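Local coordinates for meso-diaminopimelate dehydrogenase (Clostridium tetani, PDB 3WGY), which catalyses, in its natural form, the reversible NADP+-dependent oxidative deamination of the D-centre of meso-2,6-diaminopimelate, at residues B[17-22]-B[65-70]; B[21-26]-B[283-288]. The protein carries 6 engineered substitutions. One frame throughout, in Å; residues are numbered along the deposited sequence.

Overall arrangement
Both contacts lie in the interior of the Rossmann-type dinucleotide-binding domain, and both use helix 14-23. Contact 1 joins the middle of the helix to strand 65-68 of the parallel sheet, and contact 2 joins its C-terminal end, with the turn that follows, to helix 276-296. The centres of the two are about 8 Å apart, and I67 of the first packs against L284 of the second, so the sheet and both helices share one largely apolar layer. Aliphatic carbons and a thiol make up contact 1, buried over the sheet. Contact 2 is also buried, but adds an asparagine amide where the chain leaves the helix, and borders the second subunit, whose N258 O accepts from Q25 NE2.

Contact 1. Residues B[17-22]-B[65-70]; sequences KGVEKA and VMILCG
V19 of helix 14-23 sets one methyl against I67 and the other against C69, and this small apolar group is the whole of the contact between 17-22 and 65-70. Van der Waals packing comes first. V19 and I67 meet tip to tip: V19 CG1 touches I67 CD1 at 3.7 Å, while the branch methyls V19 CG2 and I67 CG2 come within 4.2 Å. A CA separation of 8.2 Å for this pair leaves room for two branched aliphatic side chains, which suit a layer between helix and sheet because beta-branched residues have few rotamers to give up on burial. The chi1 of V19, 171°, turns CG1 anti to the backbone N and sends CG2 the other way, to I67 CG2 and to the sulfur.

A contact between sulfur and carbon forms the second part. C69 SG lies 3.7 Å from V19 CG2; being small, cysteine fits just past the strand's C-terminal end, where its side chain also reaches what looks like the glycine-rich GxGxxG loop.

Backbone hydrogen bonds hold each partner in its own framework: A22 N to G18 O, at 3.0 Å, within the helix, and I67 with G8 between strands 65-68 and 5-10 of the parallel sheet. V19 also touches I9 and I67 touches I7, so strand 5-10 lines the same layer.

With all three touching residues buried and their meeting groups apolar, the contact implies that hydrophobic burial and close fit, with no charge pairing, seat the helix on the sheet.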
ATOM      1  N   LYS B  17      17.919  -4.977 -18.543  1.00 34.31           N
ATOM      2  CA  LYS B  17      17.097  -5.656 -19.543  1.00 35.96           C
ATOM      3  C   LYS B  17      15.629  -5.600 -19.132  1.00 35.84           C
ATOM      4  O   LYS B  17      14.746  -5.421 -19.971  1.00 34.74           O
ATOM      5  CB  LYS B  17      17.524  -7.123 -19.694  1.00 36.37           C
ATOM      6  CG  LYS B  17      18.808  -7.344 -20.462  1.00 37.02           C
ATOM      7  CD  LYS B  17      19.111  -8.832 -20.567  1.00 41.83           C
ATOM      8  CE  LYS B  17      20.238  -9.109 -21.552  1.00 46.65           C
ATOM      9  NZ  LYS B  17      21.494  -8.378 -21.217  1.00 49.63           N
ATOM     10  N   GLY B  18      15.372  -5.761 -17.837  1.00 36.71           N
ATOM     11  CA  GLY B  18      14.007  -5.703 -17.342  1.00 35.24           C
ATOM     12  C   GLY B  18      13.410  -4.318 -17.523  1.00 34.91           C
ATOM     13  O   GLY B  18      12.220  -4.176 -17.818  1.00 32.24           O
ATOM     14  N   VAL B  19      14.238  -3.292 -17.344  1.00 33.86           N
ATOM     15  CA  VAL B  19      13.784  -1.914 -17.496  1.00 33.79           C
ATOM     16  C   VAL B  19      13.423  -1.638 -18.948  1.00 35.58           C
ATOM     17  O   VAL B  19      12.395  -1.023 -19.237  1.00 31.99           O
ATOM     18  CB  VAL B  19      14.871  -0.917 -17.049  1.00 33.44           C
ATOM     19  CG1 VAL B  19      14.464   0.500 -17.418  1.00 32.77           C
ATOM     20  CG2 VAL B  19      15.073  -1.022 -15.552  1.00 32.42           C
ATOM     21  N   GLU B  20      14.278  -2.093 -19.863  1.00 37.28           N
ATOM     22  CA  GLU B  20      14.030  -1.893 -21.283  1.00 39.36           C
ATOM     23  C   GLU B  20      12.684  -2.499 -21.647  1.00 40.46           C
ATOM     24  O   GLU B  20      11.912  -1.912 -22.401  1.00 41.47           O
ATOM     25  CB  GLU B  20      15.133  -2.547 -22.120  1.00 40.17           C
ATOM     26  CG  GLU B  20      14.817  -2.621 -23.611  1.00 39.16           C
ATOM     27  CD  GLU B  20      15.963  -3.193 -24.417  1.00 40.00           C
ATOM     28  OE1 GLU B  20      16.511  -4.248 -24.019  1.00 38.57           O
ATOM     29  OE2 GLU B  20      16.309  -2.593 -25.450  1.00 40.13           O
ATOM     30  N   LYS B  21      12.410  -3.679 -21.102  1.00 41.50           N
ATOM     31  CA  LYS B  21      11.152  -4.367 -21.361  1.00 43.61           C
ATOM     32  C   LYS B  21       9.955  -3.592 -20.829  1.00 41.83           C
ATOM     33  O   LYS B  21       8.985  -3.361 -21.548  1.00 42.34           O
ATOM     34  CB  LYS B  21      11.170  -5.764 -20.735  1.00 44.81           C
ATOM     35  CG  LYS B  21      11.437  -6.854 -21.741  1.00 47.85           C
ATOM     36  CD  LYS B  21      11.801  -8.175 -21.090  1.00 48.34           C
ATOM     37  CE  LYS B  21      12.790  -8.914 -21.988  1.00 50.02           C
ATOM     38  NZ  LYS B  21      13.025 -10.333 -21.602  1.00 52.45           N
ATOM     39  N   ALA B  22      10.029  -3.189 -19.570  1.00 40.62           N
ATOM     40  CA  ALA B  22       8.936  -2.460 -18.952  1.00 41.42           C
ATOM     41  C   ALA B  22       8.609  -1.157 -19.679  1.00 41.38           C
ATOM     42  O   ALA B  22       7.443  -0.766 -19.767  1.00 39.94           O
ATOM     43  CB  ALA B  22       9.262  -2.181 -17.495  1.00 40.26           C
ATOM     44  N   VAL B  65      15.421  11.129 -17.496  1.00 38.21           N
ATOM     45  CA  VAL B  65      15.650  10.319 -16.313  1.00 38.46           C
ATOM     46  C   VAL B  65      16.560   9.143 -16.640  1.00 36.19           C
ATOM     47  O   VAL B  65      16.357   8.444 -17.625  1.00 34.75           O
ATOM     48  CB  VAL B  65      14.320   9.785 -15.735  1.00 38.04           C
ATOM     49  CG1 VAL B  65      14.593   8.946 -14.495  1.00 41.47           C
ATOM     50  CG2 VAL B  65      13.402  10.943 -15.399  1.00 39.36           C
ATOM     51  N   MET B  66      17.565   8.941 -15.798  1.00 35.60           N
ATOM     52  CA  MET B  66      18.512   7.855 -15.974  1.00 35.84           C
ATOM     53  C   MET B  66      18.226   6.806 -14.904  1.00 33.27           C
ATOM     54  O   MET B  66      18.279   7.095 -13.714  1.00 31.32           O
ATOM     55  CB  MET B  66      19.942   8.383 -15.814  1.00 36.25           C
ATOM     56  CG  MET B  66      21.032   7.475 -16.360  1.00 42.67           C
ATOM     57  SD  MET B  66      21.105   7.442 -18.166  1.00 44.72           S
ATOM     58  CE  MET B  66      21.892   8.972 -18.488  1.00 45.47           C
ATOM     59  N   ILE B  67      17.903   5.592 -15.320  1.00 33.10           N
ATOM     60  CA  ILE B  67      17.645   4.540 -14.351  1.00 32.51           C
ATOM     61  C   ILE B  67      18.946   3.755 -14.152  1.00 33.31           C
ATOM     62  O   ILE B  67      19.478   3.166 -15.095  1.00 32.40           O
ATOM     63  CB  ILE B  67      16.513   3.603 -14.836  1.00 33.77           C
ATOM     64  CG1 ILE B  67      15.263   4.439 -15.143  1.00 34.78           C
ATOM     65  CG2 ILE B  67      16.208   2.553 -13.767  1.00 30.71           C
ATOM     66  CD1 ILE B  67      14.043   3.637 -15.492  1.00 36.44           C
ATOM     67  N   LEU B  68      19.459   3.768 -12.925  1.00 34.65           N
ATOM     68  CA  LEU B  68      20.701   3.083 -12.593  1.00 36.24           C
ATOM     69  C   LEU B  68      20.496   1.601 -12.308  1.00 37.93           C
ATOM     70  O   LEU B  68      19.927   1.219 -11.278  1.00 38.56           O
ATOM     71  CB  LEU B  68      21.356   3.768 -11.395  1.00 34.80           C
ATOM     72  CG  LEU B  68      21.393   5.295 -11.537  1.00 36.28           C
ATOM     73  CD1 LEU B  68      22.309   5.893 -10.477  1.00 31.81           C
ATOM     74  CD2 LEU B  68      21.884   5.672 -12.925  1.00 32.74           C
ATOM     75  N   CYS B  69      20.968   0.768 -13.232  1.00 39.89           N
ATOM     76  CA  CYS B  69      20.843  -0.680 -13.108  1.00 43.21           C
ATOM     77  C   CYS B  69      22.207  -1.349 -12.971  1.00 47.55           C
ATOM     78  O   CYS B  69      22.446  -2.420 -13.529  1.00 45.98           O
ATOM     79  CB  CYS B  69      20.111  -1.232 -14.325  1.00 38.19           C
ATOM     80  SG  CYS B  69      18.613  -0.307 -14.714  1.00 36.15           S
ATOM     81  N   GLY B  70      23.084  -0.697 -12.210  1.00 53.96           N
ATOM     82  CA  GLY B  70      24.432  -1.189 -11.964  1.00 61.70           C
ATOM     83  C   GLY B  70      24.827  -2.474 -12.664  1.00 66.42           C
ATOM     84  O   GLY B  70      24.506  -3.568 -12.192  1.00 66.71           O
TER

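Contact 2. Residues B[21-26]-B[283-288]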
ATOM      1  N   LYS B  21      12.410  -3.679 -21.102  1.00 41.50           N
ATOM      2  CA  LYS B  21      11.152  -4.367 -21.361  1.00 43.61           C
ATOM      3  C   LYS B  21       9.955  -3.592 -20.829  1.00 41.83           C
ATOM      4  O   LYS B  21       8.985  -3.361 -21.548  1.00 42.34           O
ATOM      5  CB  LYS B  21      11.170  -5.764 -20.735  1.00 44.81           C
ATOM      6  CG  LYS B  21      11.437  -6.854 -21.741  1.00 47.85           C
ATOM      7  CD  LYS B  21      11.801  -8.175 -21.090  1.00 48.34           C
ATOM      8  CE  LYS B  21      12.790  -8.914 -21.988  1.00 50.02           C
ATOM      9  NZ  LYS B  21      13.025 -10.333 -21.602  1.00 52.45           N
ATOM     10  N   ALA B  22      10.029  -3.189 -19.570  1.00 40.62           N
ATOM     11  CA  ALA B  22       8.936  -2.460 -18.952  1.00 41.42           C
ATOM     12  C   ALA B  22       8.609  -1.157 -19.679  1.00 41.38           C
ATOM     13  O   ALA B  22       7.443  -0.766 -19.767  1.00 39.94           O
ATOM     14  CB  ALA B  22       9.262  -2.181 -17.495  1.00 40.26           C
ATOM     15  N   ILE B  23       9.629  -0.485 -20.200  1.00 41.71           N
ATOM     16  CA  ILE B  23       9.401   0.764 -20.901  1.00 42.54           C
ATOM     17  C   ILE B  23       8.485   0.542 -22.101  1.00 44.42           C
ATOM     18  O   ILE B  23       7.815   1.467 -22.546  1.00 47.07           O
ATOM     19  CB  ILE B  23      10.733   1.403 -21.353  1.00 42.29           C
ATOM     20  CG1 ILE B  23      11.505   1.901 -20.129  1.00 41.34           C
ATOM     21  CG2 ILE B  23      10.466   2.572 -22.281  1.00 42.77           C
ATOM     22  CD1 ILE B  23      12.856   2.475 -20.452  1.00 40.35           C
ATOM     23  N   LYS B  24       8.443  -0.685 -22.609  1.00 45.74           N
ATOM     24  CA  LYS B  24       7.583  -1.012 -23.746  1.00 46.49           C
ATOM     25  C   LYS B  24       6.113  -1.050 -23.326  1.00 46.96           C
ATOM     26  O   LYS B  24       5.217  -0.900 -24.164  1.00 44.72           O
ATOM     27  CB  LYS B  24       7.973  -2.365 -24.350  1.00 47.47           C
ATOM     28  CG  LYS B  24       9.377  -2.415 -24.950  1.00 48.02           C
ATOM     29  CD  LYS B  24       9.697  -3.821 -25.445  1.00 49.62           C
ATOM     30  CE  LYS B  24      11.086  -3.897 -26.060  1.00 50.93           C
ATOM     31  NZ  LYS B  24      11.200  -3.054 -27.285  1.00 50.34           N
ATOM     32  N   GLN B  25       5.874  -1.261 -22.030  1.00 45.58           N
ATOM     33  CA  GLN B  25       4.517  -1.304 -21.484  1.00 45.29           C
ATOM     34  C   GLN B  25       4.041   0.099 -21.098  1.00 45.35           C
ATOM     35  O   GLN B  25       2.951   0.256 -20.555  1.00 46.64           O
ATOM     36  CB  GLN B  25       4.455  -2.201 -20.235  1.00 44.45           C
ATOM     37  CG  GLN B  25       4.892  -3.640 -20.442  1.00 44.03           C
ATOM     38  CD  GLN B  25       4.592  -4.525 -19.239  1.00 46.81           C
ATOM     39  OE1 GLN B  25       4.875  -4.162 -18.092  1.00 45.89           O
ATOM     40  NE2 GLN B  25       4.025  -5.701 -19.497  1.00 43.55           N
ATOM     41  N   ASN B  26       4.858   1.110 -21.379  1.00 45.48           N
ATOM     42  CA  ASN B  26       4.517   2.485 -21.030  1.00 45.13           C
ATOM     43  C   ASN B  26       4.535   3.442 -22.220  1.00 46.44           C
ATOM     44  O   ASN B  26       5.562   4.040 -22.546  1.00 46.85           O
ATOM     45  CB  ASN B  26       5.471   2.976 -19.944  1.00 43.17           C
ATOM     46  CG  ASN B  26       5.323   2.195 -18.647  1.00 43.72           C
ATOM     47  OD1 ASN B  26       4.604   2.605 -17.735  1.00 42.34           O
ATOM     48  ND2 ASN B  26       5.991   1.054 -18.570  1.00 41.98           N
ATOM     49  N   VAL B 283       8.928  -1.336 -11.131  1.00 26.92           N
ATOM     50  CA  VAL B 283       8.854  -0.345 -10.084  1.00 26.79           C
ATOM     51  C   VAL B 283       9.768   0.814 -10.469  1.00 28.62           C
ATOM     52  O   VAL B 283       9.382   1.985 -10.372  1.00 27.30           O
ATOM     53  CB  VAL B 283       9.306  -0.929  -8.717  1.00 27.93           C
ATOM     54  CG1 VAL B 283       9.379   0.181  -7.680  1.00 26.07           C
ATOM     55  CG2 VAL B 283       8.327  -2.029  -8.270  1.00 27.79           C
ATOM     56  N   LEU B 284      10.976   0.482 -10.924  1.00 28.69           N
ATOM     57  CA  LEU B 284      11.927   1.518 -11.323  1.00 29.54           C
ATOM     58  C   LEU B 284      11.321   2.419 -12.397  1.00 27.70           C
ATOM     59  O   LEU B 284      11.403   3.649 -12.309  1.00 29.03           O
ATOM     60  CB  LEU B 284      13.236   0.891 -11.832  1.00 31.90           C
ATOM     61  CG  LEU B 284      14.156   0.296 -10.753  1.00 33.59           C
ATOM     62  CD1 LEU B 284      15.348  -0.412 -11.404  1.00 31.13           C
ATOM     63  CD2 LEU B 284      14.633   1.416  -9.838  1.00 30.94           C
ATOM     64  N   VAL B 285      10.707   1.810 -13.400  1.00 28.60           N
ATOM     65  CA  VAL B 285      10.093   2.569 -14.480  1.00 26.56           C
ATOM     66  C   VAL B 285       8.969   3.478 -13.991  1.00 28.47           C
ATOM     67  O   VAL B 285       8.928   4.653 -14.356  1.00 30.65           O
ATOM     68  CB  VAL B 285       9.544   1.641 -15.571  1.00 28.31           C
ATOM     69  CG1 VAL B 285       8.787   2.460 -16.621  1.00 27.02           C
ATOM     70  CG2 VAL B 285      10.697   0.883 -16.220  1.00 31.15           C
ATOM     71  N   ALA B 286       8.062   2.948 -13.172  1.00 25.86           N
ATOM     72  CA  ALA B 286       6.954   3.753 -12.666  1.00 25.98           C
ATOM     73  C   ALA B 286       7.468   4.975 -11.912  1.00 26.41           C
ATOM     74  O   ALA B 286       6.951   6.091 -12.080  1.00 25.23           O
ATOM     75  CB  ALA B 286       6.066   2.925 -11.766  1.00 23.20           C
ATOM     76  N   TYR B 287       8.482   4.764 -11.078  1.00 26.49           N
ATOM     77  CA  TYR B 287       9.058   5.860 -10.315  1.00 28.96           C
ATOM     78  C   TYR B 287       9.798   6.857 -11.208  1.00 31.51           C
ATOM     79  O   TYR B 287      10.016   8.002 -10.813  1.00 31.58           O
ATOM     80  CB  TYR B 287       9.964   5.319  -9.210  1.00 28.97           C
ATOM     81  CG  TYR B 287       9.187   5.081  -7.932  1.00 30.06           C
ATOM     82  CD1 TYR B 287       8.920   6.133  -7.053  1.00 27.21           C
ATOM     83  CD2 TYR B 287       8.618   3.837  -7.659  1.00 28.87           C
ATOM     84  CE1 TYR B 287       8.096   5.959  -5.939  1.00 29.38           C
ATOM     85  CE2 TYR B 287       7.791   3.649  -6.545  1.00 28.23           C
ATOM     86  CZ  TYR B 287       7.530   4.717  -5.696  1.00 29.78           C
ATOM     87  OH  TYR B 287       6.663   4.562  -4.637  1.00 28.49           O
ATOM     88  N   SER B 288      10.162   6.431 -12.415  1.00 32.95           N
ATOM     89  CA  SER B 288      10.828   7.332 -13.352  1.00 34.83           C
ATOM     90  C   SER B 288       9.821   8.384 -13.777  1.00 34.22           C
ATOM     91  O   SER B 288      10.171   9.547 -13.968  1.00 34.67           O
ATOM     92  CB  SER B 288      11.323   6.582 -14.588  1.00 33.78           C
ATOM     93  OG  SER B 288      12.552   5.946 -14.306  1.00 42.58           O
TER
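V285 of helix 276-296 spreads its two methyls over the end of helix 14-23, touching A22, I23 and N26. Its CB points toward that helix, and from there the side chain forks. CG2 goes to the last turn of the helix: it meets A22 CB at 3.6 Å and I23 CG1 at 4.1 Å, the I23 and V285 side chains crossing obliquely. Alanine suits the close approach because its single methyl lets the V285 branch come near the helix backbone. CG1, anti to the backbone N (chi1 174°), instead reaches the amide of N26, with ND2 at 3.7 Å and CG at 4.0 Å.

That amide is polar yet buried, and both of its ends are occupied. N26 ND2 donates to A22 O through a bond that is bent (N-H...O angle 135°) and, at 2.6 Å, so short that its exact length is doubtful; the donor sits well above the carbonyl plane. Q25 N reaches A22 O from the opposite face, at 2.8 Å, as the chain enters the type I turn from I23 to N26. R289 NH2 is hydrogen-bonded to N26 OD1, holding the amide from its other end.

I23 and V285 both also touch M29 on strand 29-36. The arrangement belongs to the first beta-alpha-beta unit of a Rossmann-type fold, strand 5-10, helix 14-23 and strand 29-36, whose helix here packs beside helix 276-296, from far along the chain.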